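Local coordinates for protein mirolysin (Tannerella forsythia, PDB 6R7V) that probably cleaves peptide bonds as a zinc-dependent metallopeptidase of the pappalysin family of metzincins, captured here as a latent zymogen held by a cysteine switch, at residues A[70-73]-A[74-78]; A[276-279]-A[280-284]; A[301-304]-A[305-308]. The protein carries 1 engineered substitution. All blocks are in the same frame, centred on the assembly; numbering follows the deposited sequence.

Contact 1 (A[70-73]-A[74-78]); sequences QIQV and LNEDF
Gln-72 and Glu-76, one turn apart on helix 64-77, cross with their amide and carboxylate planes 68° apart, and no direct bond joins the two groups. Instead a water bridges them: it accepts from Gln-72 NE2 (3.0 Å) and donates to Glu-76 OE2 (2.7 Å). The long reach of Gln-72, with CG anti to the backbone N (chi1 -176°) and the chain extended beyond it, carries the amide to that water. Glu-76 OE2 also forms a salt bridge to Arg-191.

Val-73 and Asp-77 run side by side and point the same way, with Val-73 CG1 3.5 Å from Asp-77 OD2. That carboxylate oxygen turns to helix 203-212, where Thr-206 bonds it and Arg-203 pairs with it. Ile-71 and Asn-75 repeat the parallel arrangement, Ile-71 CG2 lying 3.7 Å from Asn-75 ND2, while Asn-75 OD1 accepts from Phe-103 N of strand 101-105. Gln-70 and Leu-74, both buried, lie askew, with NE2 of the former 4.1 Å from CG of the latter; the amide of Gln-70 bonds Gly-190 and Gly-202.

Beneath these pairs run four i to i+4 backbone bonds, the straightest from Asp-77 N to Val-73 O (2.8 Å, 171° at the hydrogen). The polar ends thus find partners on strand 101-105, helix 203-212 and the loop at Gly-190 and Arg-191; the arginines probably stabilise both carboxylates in their charged form.

Contact 2 (A[276-279]-A[280-284]); sequences NLFT and KGQVE
Thr-279 and Gln-282 form a capping box at the start of helix 280-288, with Thr-279 at the N-cap. Its two reciprocal hydrogen bonds are both close to straight. Gln-282 N donates to Thr-279 OG1 (3.1 Å, 161° at the hydrogen), and Thr-279 N donates to Gln-282 OE1 (2.8 Å). The threonine hydroxyl is placed between its own backbone N and carbonyl carbon (chi1 69°), which turns OG1 back over the first turn. The two side chains cross at about a right angle.

The regular helical bonding opens with Val-283 N to Thr-279 O, 3.0 Å long, so Thr-279 serves the helix through its hydroxyl, its amide and its carbonyl.

Further polar partners come from outside: Asp-234 bonds both Thr-279 OG1 and Gly-281 N, and Asn-265 ND2 gives Gln-282 OE1 a second donor. Asp-234 lies in the loop that supplies calcium ligands at Asp-230, Ile-232 and Thr-235. Through Asp-234 the cap is joined to this calcium-binding loop, and a bound calcium ion lies about 8 Å from the Gln-282 side chain.

Apolar packing is lighter. Phe-278 CB approaches Val-283 CG2 at 4.5 Å, and the ring itself meets Tyr-266 edge-to-face. The aromatic and amide planes of Phe-278 and Gln-282 stand 73° apart, and Gln-282 OE1 lies in the ring plane at its edge, 3.7 Å from Phe-278 CD1.

Contact 3 (A[301-304]-A[305-308]); sequences QIYA and NELT
Tyr-303 occupies the N-cap position of helix 304-307, between it and the weakly bonded helix 299-302, and Leu-307 N donates to Tyr-303 O (3.1 Å, 153° at the hydrogen).

At the other end of this short helix Thr-308 OG1 donates to Ala-304 O at 2.8 Å, the hydroxyl lying off the carbonyl plane. With chi1 at 52° the hydroxyl folds toward the preceding turn. The backbone bond from Thr-308 N to the same acceptor is weak, with an angle of only 123°.

The ring of Tyr-303 has Ile-302 CG2 over the centre of one face, 3.5 Å above its plane. Leu-307 CD1 approaches Tyr-303 CB at 4.3 Å, while its side chain also touches Arg-150 and Tyr-151. A water spans the junction between the two short helices, accepting from Asn-305 N (3.1 Å) and lying near Gln-301 O. Toward strand 45-55, Gln-301 NE2 bonds Leu-46 O, and Thr-308 packs on Leu-46 and Pro-48.

Ala-304 O thus takes a short hydroxyl bond besides a weak backbone one, so the Thr-308 side chain probably makes up for the poorly directed amide at the end of the helix.

In the fold
Contacts 1 and 2 are buried, contact 3 only partly so, toward the periphery near the C-terminus. The first two meet directly: Phe-78, just past the end of helix 64-77, packs on Phe-278, which leads into helix 280-288, with Phe-78 CZ and Phe-278 CZ 3.6 Å apart. Contact 3 touches neither, but rests on strand 45-55 of the sheet whose strand 101-105 lies against contact 1. The chemistry follows the place: helix-turn bonds in contact 1, whose salt bridges, one from the buried Asp-77, all run to neighbouring elements; an N-terminal capping box beside the calcium region in contact 2; and a hydroxyl-assisted helix end with bridging water in contact 3.

Contact 1 (A[70-73]-A[74-78])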
loop_
_atom_site.group_PDB
_atom_site.type_symbol
_atom_site.label_atom_id
_atom_site.label_comp_id
_atom_site.label_asym_id
_atom_site.label_seq_id
_atom_site.Cartn_x
_atom_site.Cartn_y
_atom_site.Cartn_z
ATOM N N GLN A 70 -9.977 9.414 -1.740
ATOM C CA GLN A 70 -8.931 8.398 -1.670
ATOM C C GLN A 70 -9.513 6.987 -1.670
ATOM O O GLN A 70 -8.948 6.074 -2.306
ATOM C CB GLN A 70 -8.059 8.599 -0.421
ATOM C CG GLN A 70 -6.920 7.571 -0.324
ATOM C CD GLN A 70 -5.954 7.710 -1.483
ATOM O OE1 GLN A 70 -5.164 8.649 -1.513
ATOM N NE2 GLN A 70 -5.953 6.796 -2.438
ATOM N N ILE A 71 -10.637 6.794 -0.968
ATOM C CA ILE A 71 -11.275 5.484 -0.939
ATOM C C ILE A 71 -11.761 5.134 -2.345
ATOM O O ILE A 71 -11.624 3.975 -2.784
ATOM C CB ILE A 71 -12.414 5.464 0.092
ATOM C CG1 ILE A 71 -11.869 5.856 1.476
ATOM C CG2 ILE A 71 -13.053 4.052 0.153
ATOM C CD1 ILE A 71 -10.670 4.989 2.028
ATOM N N GLN A 72 -12.265 6.150 -3.071
ATOM C CA GLN A 72 -12.686 5.963 -4.473
ATOM C C GLN A 72 -11.514 5.471 -5.336
ATOM O O GLN A 72 -11.659 4.503 -6.096
ATOM C CB GLN A 72 -13.220 7.276 -5.034
ATOM C CG GLN A 72 -13.773 7.134 -6.447
ATOM C CD GLN A 72 -14.242 8.447 -7.035
ATOM O OE1 GLN A 72 -13.823 9.542 -6.631
ATOM N NE2 GLN A 72 -15.119 8.356 -8.020
ATOM N N VAL A 73 -10.341 6.102 -5.176
ATOM C CA VAL A 73 -9.163 5.702 -5.949
ATOM C C VAL A 73 -8.756 4.260 -5.610
ATOM O O VAL A 73 -8.453 3.480 -6.528
ATOM C CB VAL A 73 -7.995 6.680 -5.679
ATOM C CG1 VAL A 73 -6.668 6.128 -6.234
ATOM C CG2 VAL A 73 -8.266 8.059 -6.293
ATOM N N LEU A 74 -8.768 3.871 -4.322
ATOM C CA LEU A 74 -8.410 2.489 -3.998
ATOM C C LEU A 74 -9.366 1.509 -4.655
ATOM O O LEU A 74 -8.935 0.517 -5.215
ATOM C CB LEU A 74 -8.377 2.240 -2.493
ATOM C CG LEU A 74 -7.336 3.056 -1.689
ATOM C CD1 LEU A 74 -7.489 2.785 -0.200
ATOM C CD2 LEU A 74 -5.892 2.645 -2.074
ATOM N N ASN A 75 -10.653 1.828 -4.647
ATOM C CA ASN A 75 -11.643 0.949 -5.274
ATOM C C ASN A 75 -11.488 0.905 -6.784
ATOM O O ASN A 75 -11.744 -0.146 -7.366
ATOM C CB ASN A 75 -13.042 1.362 -4.879
ATOM C CG ASN A 75 -13.367 0.853 -3.481
ATOM O OD1 ASN A 75 -13.190 -0.327 -3.224
ATOM N ND2 ASN A 75 -13.825 1.697 -2.576
ATOM N N GLU A 76 -11.010 1.973 -7.404
ATOM C CA GLU A 76 -10.727 1.929 -8.833
ATOM C C GLU A 76 -9.506 1.090 -9.119
ATOM O O GLU A 76 -9.558 0.144 -9.929
ATOM C CB GLU A 76 -10.454 3.343 -9.381
ATOM C CG GLU A 76 -11.695 4.220 -9.424
ATOM C CD GLU A 76 -11.441 5.628 -9.944
ATOM O OE1 GLU A 76 -10.320 5.925 -10.417
ATOM O OE2 GLU A 76 -12.378 6.448 -9.854
ATOM N N ASP A 77 -8.383 1.388 -8.420
ATOM C CA ASP A 77 -7.130 0.710 -8.768
ATOM C C ASP A 77 -7.131 -0.767 -8.443
ATOM O O ASP A 77 -6.497 -1.534 -9.191
ATOM C CB ASP A 77 -5.979 1.420 -8.054
ATOM C CG ASP A 77 -5.763 2.867 -8.527
ATOM O OD1 ASP A 77 -6.370 3.260 -9.559
ATOM O OD2 ASP A 77 -4.956 3.584 -7.898
ATOM N N PHE A 78 -7.795 -1.171 -7.361
ATOM C CA PHE A 78 -7.852 -2.584 -6.960
ATOM C C PHE A 78 -8.983 -3.365 -7.638
ATOM O O PHE A 78 -9.190 -4.549 -7.328
ATOM C CB PHE A 78 -7.965 -2.672 -5.431
ATOM C CG PHE A 78 -6.660 -2.414 -4.723
ATOM C CD1 PHE A 78 -6.232 -1.111 -4.461
ATOM C CD2 PHE A 78 -5.820 -3.468 -4.372
ATOM C CE1 PHE A 78 -4.975 -0.875 -3.886
ATOM C CE2 PHE A 78 -4.573 -3.221 -3.748
ATOM C CZ PHE A 78 -4.175 -1.929 -3.496
HETATM O O HOH W 1 -14.812 5.585 -9.187
#

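Contact 2 (A[276-279]-A[280-284])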
loop_
_atom_site.group_PDB
_atom_site.type_symbol
_atom_site.label_atom_id
_atom_site.label_comp_id
_atom_site.label_asym_id
_atom_site.label_seq_id
_atom_site.Cartn_x
_atom_site.Cartn_y
_atom_site.Cartn_z
ATOM N N ASN A 276 -0.810 2.901 -13.805
ATOM C CA ASN A 276 -2.141 2.464 -14.212
ATOM C C ASN A 276 -2.365 0.942 -14.136
ATOM O O ASN A 276 -3.404 0.489 -14.621
ATOM C CB ASN A 276 -2.488 2.970 -15.638
ATOM C CG ASN A 276 -1.364 2.693 -16.598
ATOM O OD1 ASN A 276 -0.962 1.546 -16.767
ATOM N ND2 ASN A 276 -0.799 3.743 -17.210
ATOM N N LEU A 277 -1.463 0.161 -13.480
ATOM C CA LEU A 277 -1.793 -1.255 -13.315
ATOM C C LEU A 277 -1.078 -1.928 -12.185
ATOM O O LEU A 277 0.030 -1.532 -11.750
ATOM C CB LEU A 277 -1.553 -2.117 -14.603
ATOM C CG LEU A 277 -0.117 -2.634 -14.819
ATOM C CD1 LEU A 277 -0.099 -3.772 -15.857
ATOM C CD2 LEU A 277 0.824 -1.531 -15.290
ATOM N N PHE A 278 -1.760 -3.000 -11.714
ATOM C CA PHE A 278 -1.167 -4.128 -11.024
ATOM C C PHE A 278 -1.137 -5.254 -12.015
ATOM O O PHE A 278 -2.000 -5.285 -12.900
ATOM C CB PHE A 278 -1.965 -4.596 -9.793
ATOM C CG PHE A 278 -1.915 -3.697 -8.575
ATOM C CD1 PHE A 278 -0.731 -3.528 -7.854
ATOM C CD2 PHE A 278 -3.080 -3.103 -8.093
ATOM C CE1 PHE A 278 -0.715 -2.757 -6.688
ATOM C CE2 PHE A 278 -3.057 -2.320 -6.937
ATOM C CZ PHE A 278 -1.868 -2.131 -6.265
ATOM N N THR A 279 -0.249 -6.213 -11.844
ATOM C CA THR A 279 -0.299 -7.386 -12.712
ATOM C C THR A 279 -1.158 -8.500 -12.102
ATOM O O THR A 279 -1.451 -8.494 -10.892
ATOM C CB THR A 279 1.088 -7.960 -12.968
ATOM O OG1 THR A 279 1.615 -8.542 -11.769
ATOM C CG2 THR A 279 2.045 -6.985 -13.564
ATOM N N LYS A 280 -1.486 -9.518 -12.911
ATOM C CA LYS A 280 -2.186 -10.694 -12.375
ATOM C C LYS A 280 -1.359 -11.372 -11.263
ATOM O O LYS A 280 -1.929 -11.853 -10.281
ATOM C CB LYS A 280 -2.459 -11.696 -13.493
ATOM C CG LYS A 280 -3.486 -11.160 -14.498
ATOM C CD LYS A 280 -3.580 -12.054 -15.729
ATOM C CE LYS A 280 -4.572 -11.503 -16.723
ATOM N NZ LYS A 280 -4.564 -12.304 -17.982
ATOM N N GLY A 281 -0.037 -11.450 -11.441
ATOM C CA GLY A 281 0.811 -12.060 -10.420
ATOM C C GLY A 281 0.805 -11.300 -9.109
ATOM O O GLY A 281 0.837 -11.906 -8.024
ATOM N N GLN A 282 0.793 -9.949 -9.184
ATOM C CA GLN A 282 0.701 -9.149 -7.962
ATOM C C GLN A 282 -0.655 -9.373 -7.299
ATOM O O GLN A 282 -0.693 -9.541 -6.093
ATOM C CB GLN A 282 0.908 -7.662 -8.285
ATOM C CG GLN A 282 2.359 -7.313 -8.640
ATOM C CD GLN A 282 2.453 -5.894 -9.151
ATOM O OE1 GLN A 282 1.602 -5.429 -9.922
ATOM N NE2 GLN A 282 3.479 -5.157 -8.683
ATOM N N VAL A 283 -1.750 -9.405 -8.084
ATOM C CA VAL A 283 -3.086 -9.705 -7.552
ATOM C C VAL A 283 -3.095 -11.049 -6.788
ATOM O O VAL A 283 -3.690 -11.139 -5.704
ATOM C CB VAL A 283 -4.120 -9.734 -8.702
ATOM C CG1 VAL A 283 -5.410 -10.433 -8.268
ATOM C CG2 VAL A 283 -4.385 -8.313 -9.165
ATOM N N GLU A 284 -2.519 -12.083 -7.375
ATOM C CA GLU A 284 -2.476 -13.395 -6.724
ATOM C C GLU A 284 -1.806 -13.296 -5.366
ATOM O O GLU A 284 -2.315 -13.864 -4.391
ATOM C CB GLU A 284 -1.743 -14.423 -7.597
ATOM C CG GLU A 284 -2.480 -14.837 -8.858
ATOM C CD GLU A 284 -1.653 -15.750 -9.744
ATOM O OE1 GLU A 284 -1.647 -16.977 -9.494
ATOM O OE2 GLU A 284 -0.998 -15.236 -10.679
#

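Contact 3 (A[301-304]-A[305-308])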
loop_
_atom_site.group_PDB
_atom_site.type_symbol
_atom_site.label_atom_id
_atom_site.label_comp_id
_atom_site.label_asym_id
_atom_site.label_seq_id
_atom_site.Cartn_x
_atom_site.Cartn_y
_atom_site.Cartn_z
ATOM N N GLN A 301 -11.995 -10.725 7.003
ATOM C CA GLN A 301 -13.165 -11.033 6.190
ATOM C C GLN A 301 -14.364 -11.505 6.993
ATOM O O GLN A 301 -15.479 -11.424 6.483
ATOM C CB GLN A 301 -12.814 -12.072 5.122
ATOM C CG GLN A 301 -11.741 -11.548 4.163
ATOM C CD GLN A 301 -12.124 -10.212 3.583
ATOM O OE1 GLN A 301 -13.083 -10.112 2.793
ATOM N NE2 GLN A 301 -11.416 -9.157 4.011
ATOM N N ILE A 302 -14.156 -12.008 8.218
ATOM C CA ILE A 302 -15.247 -12.583 9.019
ATOM C C ILE A 302 -16.278 -11.500 9.401
ATOM O O ILE A 302 -17.482 -11.710 9.242
ATOM C CB ILE A 302 -14.711 -13.342 10.266
ATOM C CG1 ILE A 302 -13.717 -14.489 9.879
ATOM C CG2 ILE A 302 -15.875 -13.917 11.131
ATOM C CD1 ILE A 302 -14.212 -15.607 8.944
ATOM N N TYR A 303 -15.806 -10.338 9.817
ATOM C CA TYR A 303 -16.735 -9.306 10.237
ATOM C C TYR A 303 -16.728 -8.086 9.308
ATOM O O TYR A 303 -17.312 -7.073 9.678
ATOM C CB TYR A 303 -16.414 -8.889 11.691
ATOM C CG TYR A 303 -16.287 -10.075 12.620
ATOM C CD1 TYR A 303 -17.412 -10.780 13.041
ATOM C CD2 TYR A 303 -15.036 -10.547 13.012
ATOM C CE1 TYR A 303 -17.299 -11.907 13.854
ATOM C CE2 TYR A 303 -14.910 -11.666 13.840
ATOM C CZ TYR A 303 -16.045 -12.344 14.257
ATOM O OH TYR A 303 -15.932 -13.477 15.035
ATOM N N ALA A 304 -16.154 -8.182 8.074
ATOM C CA ALA A 304 -16.098 -6.999 7.208
ATOM C C ALA A 304 -17.461 -6.401 6.880
ATOM O O ALA A 304 -17.596 -5.178 6.916
ATOM C CB ALA A 304 -15.360 -7.298 5.915
ATOM N N ASN A 305 -18.472 -7.242 6.591
ATOM C CA ASN A 305 -19.805 -6.746 6.253
ATOM C C ASN A 305 -20.424 -6.018 7.429
ATOM O O ASN A 305 -20.965 -4.937 7.232
ATOM C CB ASN A 305 -20.726 -7.863 5.789
ATOM C CG ASN A 305 -20.457 -8.338 4.387
ATOM O OD1 ASN A 305 -20.495 -9.539 4.104
ATOM N ND2 ASN A 305 -20.211 -7.411 3.466
ATOM N N GLU A 306 -20.343 -6.610 8.641
ATOM C CA GLU A 306 -20.867 -6.055 9.890
ATOM C C GLU A 306 -20.281 -4.669 10.172
ATOM O O GLU A 306 -20.969 -3.759 10.603
ATOM C CB GLU A 306 -20.510 -6.998 11.058
ATOM C CG GLU A 306 -21.216 -8.350 11.003
ATOM C CD GLU A 306 -20.482 -9.503 10.335
ATOM O OE1 GLU A 306 -19.928 -9.318 9.226
ATOM O OE2 GLU A 306 -20.484 -10.609 10.920
ATOM N N LEU A 307 -18.983 -4.529 9.951
ATOM C CA LEU A 307 -18.308 -3.283 10.285
ATOM C C LEU A 307 -18.459 -2.174 9.247
ATOM O O LEU A 307 -18.175 -1.023 9.595
ATOM C CB LEU A 307 -16.815 -3.537 10.533
ATOM C CG LEU A 307 -16.518 -4.517 11.703
ATOM C CD1 LEU A 307 -15.040 -4.791 11.787
ATOM C CD2 LEU A 307 -17.068 -4.000 13.046
ATOM N N THR A 308 -18.926 -2.482 8.028
ATOM C CA THR A 308 -19.039 -1.467 6.981
ATOM C C THR A 308 -20.508 -1.086 6.705
ATOM O O THR A 308 -20.779 -0.293 5.807
ATOM C CB THR A 308 -18.275 -1.870 5.721
ATOM O OG1 THR A 308 -18.644 -3.182 5.296
ATOM C CG2 THR A 308 -16.777 -1.837 5.935
HETATM O O HOH W 2 -18.181 -10.253 6.168
#